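Local coordinates for putative type VI secretion protein (Escherichia coli, PDB 6SK0), which forms the trimeric tip spike of the type VI secretion system, which carries a phospholipase effector and probably helps puncture the target cell envelope, at the interface of chains A and B. Numbering follows the deposited sequence. Chains: chain A/B, Putative type VI secretion protein.

The interface of chains A and B. Residues chain A 705-708, 710; chain B 713-717.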
loop_
_atom_site.group_PDB
_atom_site.type_symbol
_atom_site.label_atom_id
_atom_site.label_comp_id
_atom_site.label_asym_id
_atom_site.label_seq_id
_atom_site.Cartn_x
_atom_site.Cartn_y
_atom_site.Cartn_z
ATOM N N SER A 705 -3.256 -0.653 29.838
ATOM C CA SER A 705 -3.411 0.440 30.775
ATOM C C SER A 705 -4.184 1.579 30.143
ATOM O O SER A 705 -4.188 1.762 28.925
ATOM C CB SER A 705 -2.060 0.954 31.284
ATOM O OG SER A 705 -1.279 1.477 30.235
ATOM N N SER A 706 -4.852 2.330 30.996
ATOM C CA SER A 706 -5.436 3.601 30.628
ATOM C C SER A 706 -5.073 4.604 31.705
ATOM O O SER A 706 -4.862 4.245 32.862
ATOM C CB SER A 706 -6.956 3.515 30.460
ATOM O OG SER A 706 -7.599 3.238 31.680
ATOM N N GLN A 707 -4.964 5.860 31.304
ATOM C CA GLN A 707 -4.837 6.921 32.284
ATOM C C GLN A 707 -6.157 7.131 33.011
ATOM O O GLN A 707 -6.194 7.248 34.237
ATOM C CB GLN A 707 -4.375 8.202 31.596
ATOM C CG GLN A 707 -4.235 9.378 32.524
ATOM C CD GLN A 707 -4.130 10.681 31.776
ATOM O OE1 GLN A 707 -5.130 11.239 31.338
ATOM N NE2 GLN A 707 -2.915 11.170 31.617
ATOM N N GLN A 708 -7.245 7.160 32.269
ATOM C CA GLN A 708 -8.582 7.316 32.810
ATOM C C GLN A 708 -9.190 5.930 33.046
ATOM O O GLN A 708 -8.471 4.938 33.172
ATOM C CB GLN A 708 -9.401 8.211 31.882
ATOM C CG GLN A 708 -8.846 9.610 31.746
ATOM C CD GLN A 708 -8.511 10.241 33.082
ATOM O OE1 GLN A 708 -9.351 10.318 33.971
ATOM N NE2 GLN A 708 -7.280 10.694 33.229
ATOM N N LEU A 710 -10.680 2.311 33.140
ATOM C CA LEU A 710 -10.528 1.081 32.394
ATOM C C LEU A 710 -11.710 0.177 32.703
ATOM O O LEU A 710 -11.929 -0.189 33.859
ATOM C CB LEU A 710 -9.213 0.398 32.756
ATOM C CG LEU A 710 -8.653 -0.603 31.760
ATOM C CD1 LEU A 710 -7.134 -0.641 31.843
ATOM C CD2 LEU A 710 -9.244 -1.961 32.017
ATOM N N GLN B 713 -4.090 -1.781 34.329
ATOM C CA GLN B 713 -3.943 -0.654 35.226
ATOM C C GLN B 713 -4.680 0.568 34.708
ATOM O O GLN B 713 -4.593 0.904 33.530
ATOM C CB GLN B 713 -2.466 -0.321 35.431
ATOM C CG GLN B 713 -2.233 1.021 36.055
ATOM C CD GLN B 713 -0.858 1.145 36.662
ATOM O OE1 GLN B 713 -0.005 0.282 36.476
ATOM N NE2 GLN B 713 -0.643 2.214 37.412
ATOM N N SER B 714 -5.399 1.227 35.595
ATOM C CA SER B 714 -5.839 2.595 35.378
ATOM C C SER B 714 -4.968 3.471 36.269
ATOM O O SER B 714 -5.024 3.368 37.496
ATOM C CB SER B 714 -7.321 2.768 35.681
ATOM O OG SER B 714 -7.686 4.119 35.559
ATOM N N SER B 715 -4.154 4.322 35.650
ATOM C CA SER B 715 -3.171 5.091 36.405
ATOM C C SER B 715 -3.802 6.243 37.172
ATOM O O SER B 715 -3.251 6.681 38.183
ATOM C CB SER B 715 -2.083 5.615 35.472
ATOM O OG SER B 715 -2.607 6.570 34.573
ATOM N N GLU B 716 -4.933 6.756 36.712
ATOM C CA GLU B 716 -5.565 7.890 37.362
ATOM C C GLU B 716 -7.055 7.708 37.581
ATOM O O GLU B 716 -7.677 8.574 38.199
ATOM C CB GLU B 716 -5.335 9.179 36.553
ATOM C CG GLU B 716 -3.883 9.588 36.422
ATOM C CD GLU B 716 -3.695 10.862 35.613
ATOM O OE1 GLU B 716 -4.682 11.592 35.396
ATOM O OE2 GLU B 716 -2.554 11.133 35.188
ATOM N N GLY B 717 -7.643 6.629 37.100
ATOM C CA GLY B 717 -9.073 6.444 37.173
ATOM C C GLY B 717 -9.431 5.120 37.814
ATOM O O GLY B 717 -8.711 4.589 38.646
#
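A:Ser706 pairs edge to edge with B:Gln713 to B:Ser715 where strand 702-706 of chain A runs parallel to strand 710-714 of chain B, two subunits joined as in the intertwined beta-helix of VgrG spikes. Both its N-H and its C=O bond chain B from the same edge of the strand, to the residues either side of B:Ser714: A:Ser706 N donates to B:Gln713 O (2.9 Å), and A:Ser706 O accepts from B:Ser715 N (2.9 Å). The pairing runs on into the turns, where B:Glu716 N meets A:Gln707 O at 2.8 Å. The tight part is around A:Gln708 O. There B:Ser714, with OG anti to the backbone N (chi1 175°), sends its hydroxyl to A:Gln708 O at 2.6 Å, well above the carbonyl plane. A:Ser706 OG hydrogen-bonds the same oxygen from the opposite face, at a very short modelled length. This carbonyl, which belongs to a loop residue, is thus tied to the neighbouring subunit by a side chain. Between the side chains of A:Gln707 and B:Glu716, stacking replaces short bonds. They extend side by side in the same direction, amide over carboxylate with planes 16° apart; the methylene carbon A:Gln707 CG comes within 3.5 Å of the carboxylate carbon B:Glu716 CD. A:Gln708, bent at chi2 (-48°), turns its amide nearly perpendicular to that carboxylate, with a weak bond from NE2 to B:Glu716 OE1. Its firmer hold is within chain A: A:Gln708 NE2 donates to A:Gln707 OE1 at 2.9 Å, tethering the stacked amide.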